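Local coordinates for protein sensor histidine kinase (Clostridium perfringens, PDB 4ONX) that probably senses an extracellular signal with its Cache-type domain and passes it to its own cytoplasmic kinase part, at residues Asp78-Val83 / Glu97-Gln102; Ile82-Ala85 / Lys91-His94. All blocks are in the same frame, centred on the assembly; numbering follows the deposited sequence.

Interaction 1. Residues Asp78-Val83 / Glu97-Gln102; sequences DVDIIV and EKQIGQ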
ATOM      1  N   ASP E  78      12.604 -21.414   7.323  1.00103.37           N
ATOM      2  CA  ASP E  78      13.987 -21.717   6.933  1.00106.96           C
ATOM      3  C   ASP E  78      14.569 -20.857   5.816  1.00102.49           C
ATOM      4  O   ASP E  78      15.705 -21.084   5.409  1.00111.84           O
ATOM      5  CB  ASP E  78      14.124 -23.198   6.566  1.00106.36           C
ATOM      6  CG  ASP E  78      14.029 -24.108   7.775  1.00110.84           C
ATOM      7  OD1 ASP E  78      14.338 -23.653   8.894  1.00111.87           O
ATOM      8  OD2 ASP E  78      13.673 -25.294   7.604  1.00130.86           O
ATOM      9  N   VAL E  79      13.814 -19.889   5.314  1.00 89.41           N
ATOM     10  CA  VAL E  79      14.323 -19.034   4.261  1.00 90.39           C
ATOM     11  C   VAL E  79      14.621 -17.657   4.814  1.00 95.15           C
ATOM     12  O   VAL E  79      13.714 -16.873   5.051  1.00102.25           O
ATOM     13  CB  VAL E  79      13.328 -18.890   3.113  1.00 87.27           C
ATOM     14  CG1 VAL E  79      13.858 -17.921   2.074  1.00 86.46           C
ATOM     15  CG2 VAL E  79      13.070 -20.243   2.480  1.00 91.93           C
ATOM     16  N   ASP E  80      15.902 -17.365   4.992  1.00 98.22           N
ATOM     17  CA  ASP E  80      16.338 -16.081   5.518  1.00 95.47           C
ATOM     18  C   ASP E  80      16.763 -15.117   4.419  1.00 97.38           C
ATOM     19  O   ASP E  80      16.875 -13.920   4.660  1.00102.75           O
ATOM     20  CB  ASP E  80      17.530 -16.281   6.446  1.00100.70           C
ATOM     21  CG  ASP E  80      17.226 -17.206   7.612  1.00100.08           C
ATOM     22  OD1 ASP E  80      16.051 -17.279   8.029  1.00 98.04           O
ATOM     23  OD2 ASP E  80      18.184 -17.827   8.131  1.00104.09           O
ATOM     24  N   ILE E  81      17.019 -15.636   3.223  1.00 98.48           N
ATOM     25  CA  ILE E  81      17.474 -14.810   2.114  1.00 99.85           C
ATOM     26  C   ILE E  81      16.987 -15.350   0.792  1.00 95.21           C
ATOM     27  O   ILE E  81      16.994 -16.556   0.556  1.00 95.64           O
ATOM     28  CB  ILE E  81      19.033 -14.820   2.028  1.00111.24           C
ATOM     29  CG1 ILE E  81      19.668 -14.474   3.385  1.00117.81           C
ATOM     30  CG2 ILE E  81      19.570 -13.932   0.895  1.00114.00           C
ATOM     31  CD1 ILE E  81      21.182 -14.474   3.406  1.00128.21           C
ATOM     32  N   ILE E  82      16.585 -14.439  -0.075  1.00 97.09           N
ATOM     33  CA  ILE E  82      16.179 -14.780  -1.412  1.00 99.71           C
ATOM     34  C   ILE E  82      16.717 -13.730  -2.344  1.00 98.70           C
ATOM     35  O   ILE E  82      16.517 -12.532  -2.129  1.00 95.88           O
ATOM     36  CB  ILE E  82      14.675 -14.768  -1.632  1.00101.81           C
ATOM     37  CG1 ILE E  82      13.989 -15.862  -0.842  1.00112.36           C
ATOM     38  CG2 ILE E  82      14.381 -14.920  -3.117  1.00100.65           C
ATOM     39  CD1 ILE E  82      12.518 -15.948  -1.162  1.00116.13           C
ATOM     40  N   VAL E  83      17.345 -14.186  -3.411  1.00 98.00           N
ATOM     41  CA  VAL E  83      17.884 -13.293  -4.394  1.00100.06           C
ATOM     42  C   VAL E  83      17.496 -13.751  -5.768  1.00 99.95           C
ATOM     43  O   VAL E  83      17.551 -14.934  -6.074  1.00105.63           O
ATOM     44  CB  VAL E  83      19.402 -13.248  -4.307  1.00106.86           C
ATOM     45  CG1 VAL E  83      19.976 -12.500  -5.498  1.00110.56           C
ATOM     46  CG2 VAL E  83      19.818 -12.609  -2.995  1.00109.80           C
ATOM     47  N   GLU E  97      15.012  -9.489   7.853  1.00172.74           N
ATOM     48  CA  GLU E  97      15.667  -8.342   8.464  1.00165.88           C
ATOM     49  C   GLU E  97      16.095  -8.516   9.921  1.00156.92           C
ATOM     50  O   GLU E  97      17.155  -8.041  10.297  1.00151.94           O
ATOM     51  CB  GLU E  97      14.818  -7.088   8.205  1.00172.23           C
ATOM     52  CG  GLU E  97      14.865  -6.708   6.724  1.00176.21           C
ATOM     53  CD  GLU E  97      13.868  -5.648   6.302  1.00183.97           C
ATOM     54  OE1 GLU E  97      12.748  -5.608   6.846  1.00189.90           O
ATOM     55  OE2 GLU E  97      14.200  -4.870   5.386  1.00188.11           O
ATOM     56  N   LYS E  98      15.308  -9.221  10.727  1.00155.20           N
ATOM     57  CA  LYS E  98      15.679  -9.460  12.118  1.00150.64           C
ATOM     58  C   LYS E  98      16.878 -10.408  12.129  1.00145.12           C
ATOM     59  O   LYS E  98      17.912 -10.110  12.723  1.00141.65           O
ATOM     60  CB  LYS E  98      14.496 -10.074  12.881  1.00156.44           C
ATOM     61  CG  LYS E  98      14.648 -10.262  14.390  1.00156.72           C
ATOM     62  CD  LYS E  98      13.647 -11.289  14.926  1.00163.49           C
ATOM     63  CE  LYS E  98      12.169 -11.034  14.623  1.00171.16           C
ATOM     64  NZ  LYS E  98      11.304 -12.210  14.956  1.00178.27           N
ATOM     65  N   GLN E  99      16.754 -11.529  11.428  1.00144.93           N
ATOM     66  CA  GLN E  99      17.825 -12.513  11.377  1.00141.90           C
ATOM     67  C   GLN E  99      19.126 -11.922  10.878  1.00137.49           C
ATOM     68  O   GLN E  99      20.137 -11.999  11.552  1.00135.56           O
ATOM     69  CB  GLN E  99      17.444 -13.659  10.445  1.00144.48           C
ATOM     70  CG  GLN E  99      18.318 -14.919  10.514  1.00143.91           C
ATOM     71  CD  GLN E  99      18.219 -15.641  11.848  1.00145.79           C
ATOM     72  OE1 GLN E  99      17.837 -15.056  12.860  1.00146.40           O
ATOM     73  NE2 GLN E  99      18.564 -16.926  11.853  1.00147.45           N
ATOM     74  N   ILE E 100      19.097 -11.310   9.702  1.00137.09           N
ATOM     75  CA  ILE E 100      20.320 -10.772   9.116  1.00134.73           C
ATOM     76  C   ILE E 100      20.846  -9.567   9.894  1.00132.79           C
ATOM     77  O   ILE E 100      22.051  -9.379  10.015  1.00131.19           O
ATOM     78  CB  ILE E 100      20.131 -10.430   7.629  1.00136.27           C
ATOM     79  CG1 ILE E 100      19.599 -11.650   6.876  1.00139.04           C
ATOM     80  CG2 ILE E 100      21.431  -9.967   6.999  1.00135.16           C
ATOM     81  CD1 ILE E 100      20.389 -12.925   7.096  1.00138.38           C
ATOM     82  N   GLY E 101      19.949  -8.768  10.452  1.00133.47           N
ATOM     83  CA  GLY E 101      20.372  -7.622  11.242  1.00132.29           C
ATOM     84  C   GLY E 101      21.335  -8.023  12.350  1.00131.13           C
ATOM     85  O   GLY E 101      22.368  -7.384  12.547  1.00130.38           O
ATOM     86  N   GLN E 102      21.003  -9.097  13.063  1.00132.90           N
ATOM     87  CA  GLN E 102      21.840  -9.591  14.167  1.00133.03           C
ATOM     88  C   GLN E 102      23.275  -9.875  13.731  1.00132.21           C
ATOM     89  O   GLN E 102      24.208  -9.689  14.504  1.00132.98           O
ATOM     90  CB  GLN E 102      21.221 -10.844  14.784  1.00136.16           C
ATOM     91  CG  GLN E 102      19.912 -10.583  15.496  1.00139.02           C
ATOM     92  CD  GLN E 102      19.226 -11.856  15.943  1.00143.96           C
ATOM     93  OE1 GLN E 102      19.836 -12.930  15.982  1.00144.77           O
ATOM     94  NE2 GLN E 102      17.948 -11.745  16.288  1.00148.03           N
TER
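Ile81 and Ile100 make the greasy part of this contact, where the start of strand 81-86 meets the first turn of helix 97-106. Their side chains cross at about a right angle, and the delta methyl of Ile100 rests against CG1 and CD1 of Ile81, with the two CD1 atoms 4.1 Å apart. Ile100 has CG1 beside its backbone N (chi1 -54°), and chi2 of -51° turns CD1 toward Ile81. Leu95 touches both isoleucines, and Phe104 of the second subunit packs on Ile81, so this end is thoroughly buried.

The other half is looser, and its solvent side is Gln99, which is partly exposed; Asp80 itself is buried. The glutamine chain, bent at chi2, lays CG 3.8 Å from OD2 of Asp80. The carboxylate and amide planes are turned 61° apart, and Gln99 NE2 also stays 3.8 Å from that same Asp80 OD2, so the two polar ends pass without a hydrogen bond. The polar grip on Asp80 OD2 comes instead from Tyr152 N on strand 142-153. The segments share no hydrogen bond and meet mainly by packing.

Gly150 on strand 142-153 bonds to two successive residues, Asp80 and Ile81, a classic beta bulge where the chain enters the central antiparallel sheet of this single cache domain.

Interaction 2. Residues Ile82-Ala85 / Lys91-His94; sequences IVVA and KYSH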
ATOM      1  N   ILE E  82      16.585 -14.439  -0.075  1.00 97.09           N
ATOM      2  CA  ILE E  82      16.179 -14.780  -1.412  1.00 99.71           C
ATOM      3  C   ILE E  82      16.717 -13.730  -2.344  1.00 98.70           C
ATOM      4  O   ILE E  82      16.517 -12.532  -2.129  1.00 95.88           O
ATOM      5  CB  ILE E  82      14.675 -14.768  -1.632  1.00101.81           C
ATOM      6  CG1 ILE E  82      13.989 -15.862  -0.842  1.00112.36           C
ATOM      7  CG2 ILE E  82      14.381 -14.920  -3.117  1.00100.65           C
ATOM      8  CD1 ILE E  82      12.518 -15.948  -1.162  1.00116.13           C
ATOM      9  N   VAL E  83      17.345 -14.186  -3.411  1.00 98.00           N
ATOM     10  CA  VAL E  83      17.884 -13.293  -4.394  1.00100.06           C
ATOM     11  C   VAL E  83      17.496 -13.751  -5.768  1.00 99.95           C
ATOM     12  O   VAL E  83      17.551 -14.934  -6.074  1.00105.63           O
ATOM     13  CB  VAL E  83      19.402 -13.248  -4.307  1.00106.86           C
ATOM     14  CG1 VAL E  83      19.976 -12.500  -5.498  1.00110.56           C
ATOM     15  CG2 VAL E  83      19.818 -12.609  -2.995  1.00109.80           C
ATOM     16  N   VAL E  84      17.081 -12.800  -6.584  1.00 97.90           N
ATOM     17  CA  VAL E  84      16.714 -13.071  -7.944  1.00 99.34           C
ATOM     18  C   VAL E  84      17.585 -12.165  -8.776  1.00103.17           C
ATOM     19  O   VAL E  84      17.551 -10.938  -8.638  1.00 98.90           O
ATOM     20  CB  VAL E  84      15.241 -12.763  -8.211  1.00100.66           C
ATOM     21  CG1 VAL E  84      14.921 -13.001  -9.680  1.00104.61           C
ATOM     22  CG2 VAL E  84      14.364 -13.616  -7.310  1.00 99.75           C
ATOM     23  N   ALA E  85      18.377 -12.774  -9.641  1.00112.88           N
ATOM     24  CA  ALA E  85      19.293 -12.029 -10.467  1.00115.13           C
ATOM     25  C   ALA E  85      19.119 -12.358 -11.927  1.00119.39           C
ATOM     26  O   ALA E  85      18.768 -13.479 -12.289  1.00117.19           O
ATOM     27  CB  ALA E  85      20.717 -12.341 -10.047  1.00114.85           C
ATOM     28  N   LYS E  91      18.728  -8.389  -9.126  1.00110.92           N
ATOM     29  CA  LYS E  91      17.647  -7.524  -9.565  1.00108.23           C
ATOM     30  C   LYS E  91      16.657  -7.316  -8.416  1.00106.86           C
ATOM     31  O   LYS E  91      16.338  -6.185  -8.073  1.00109.70           O
ATOM     32  CB  LYS E  91      16.964  -8.146 -10.781  1.00105.54           C
ATOM     33  CG  LYS E  91      15.993  -7.236 -11.513  1.00108.55           C
ATOM     34  CD  LYS E  91      15.484  -7.953 -12.758  1.00111.72           C
ATOM     35  CE  LYS E  91      14.696  -7.179 -13.750  1.00121.44           C
ATOM     36  NZ  LYS E  91      13.928  -6.124 -13.094  1.00127.46           N
ATOM     37  N   TYR E  92      16.171  -8.407  -7.831  1.00102.99           N
ATOM     38  CA  TYR E  92      15.253  -8.334  -6.699  1.00100.67           C
ATOM     39  C   TYR E  92      15.901  -9.069  -5.547  1.00 98.80           C
ATOM     40  O   TYR E  92      16.759  -9.931  -5.753  1.00104.21           O
ATOM     41  CB  TYR E  92      13.914  -8.967  -7.024  1.00 98.92           C
ATOM     42  CG  TYR E  92      13.269  -8.423  -8.276  1.00102.39           C
ATOM     43  CD1 TYR E  92      12.792  -7.117  -8.325  1.00104.63           C
ATOM     44  CD2 TYR E  92      13.100  -9.223  -9.395  1.00101.00           C
ATOM     45  CE1 TYR E  92      12.194  -6.616  -9.464  1.00108.38           C
ATOM     46  CE2 TYR E  92      12.501  -8.735 -10.538  1.00103.29           C
ATOM     47  CZ  TYR E  92      12.046  -7.432 -10.571  1.00107.74           C
ATOM     48  OH  TYR E  92      11.442  -6.930 -11.711  1.00112.22           O
ATOM     49  N   SER E  93      15.514  -8.712  -4.330  1.00 97.53           N
ATOM     50  CA  SER E  93      16.100  -9.322  -3.157  1.00101.57           C
ATOM     51  C   SER E  93      15.345  -9.012  -1.889  1.00102.41           C
ATOM     52  O   SER E  93      14.872  -7.904  -1.702  1.00120.59           O
ATOM     53  CB  SER E  93      17.541  -8.823  -2.980  1.00107.43           C
ATOM     54  OG  SER E  93      18.074  -9.247  -1.745  1.00106.78           O
ATOM     55  N   HIS E  94      15.244  -9.997  -1.015  1.00 97.26           N
ATOM     56  CA  HIS E  94      14.615  -9.810   0.285  1.00 99.43           C
ATOM     57  C   HIS E  94      15.306 -10.665   1.313  1.00 97.61           C
ATOM     58  O   HIS E  94      15.768 -11.759   1.010  1.00101.45           O
ATOM     59  CB  HIS E  94      13.122 -10.106   0.266  1.00106.25           C
ATOM     60  CG  HIS E  94      12.275  -8.915  -0.044  1.00114.31           C
ATOM     61  ND1 HIS E  94      11.949  -7.972   0.909  1.00122.22           N
ATOM     62  CD2 HIS E  94      11.654  -8.528  -1.183  1.00124.34           C
ATOM     63  CE1 HIS E  94      11.182  -7.042   0.364  1.00133.71           C
ATOM     64  NE2 HIS E  94      10.984  -7.360  -0.902  1.00137.60           N
TER
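This is a backbone-paired antiparallel contact between the two strands of the beta hairpin 81-86/90-95, at one side of the sheet within this chain. The axes of the two short segments approach to 4.8 Å, and their directions differ by 179°. Ile82 and His94 form a hydrogen-bonded pair, with N to O distances of 3.0 Å both for Ile82 N to His94 O and for His94 N to Ile82 O. Val84 and Tyr92 form the next such pair, and Val83 with Ser93 is the non-hydrogen-bonded pair between them. Beside that pair, Ser93 CA lies 3.4 Å from Ile82 O in a bent CA-H...O contact, and Val83 CG2 lies 4.0 Å from Ser93 OG.

The regular pairing breaks near the turn. Val84 O accepts from Tyr92 N at 3.0 Å and from Lys91 N at 2.8 Å, both in the carbonyl plane, which makes a classic beta bulge. Next to it, Val84 CB meets Tyr92 CB at 4.2 Å, while Val84 CG1 approaches the tyrosine ring at its edge. Lys91 CG sits over one face of the ring, toward its rim, and NZ bonds to Tyr92 OH and Glu60 O.

Asp55 and Asn62 also bind that hydroxyl. Helices 50-58 and 63-75 cover the face carrying Ile82, Val84, Tyr92 and His94, strand 142-153 pairs along the far edge of 81-86, and Val105 of the second subunit packs on Val83.

Overall arrangement
Interactions 1 and 2 have centres about 12 Å apart and share Ile82 and Val83, so strand 81-86 runs through both: its start packs on helix 97-106, and its later part pairs with strand 90-95. That second strand leads directly into the helix, making one continuous path of hairpin and helix. Both contacts touch the second subunit: Ile81 packs on its Phe104, Val83 on its Val105 and His94 on its Glu97. Helix 63-75, against the Ile82 and His94 face of the sheet, carries Glu67 and His71 of the zinc site. The His94 side chain lies about 9 Å from the zinc ion, too far to coordinate it, and hydrogen-bonds Gln66, the neighbour of Glu67 in the chain.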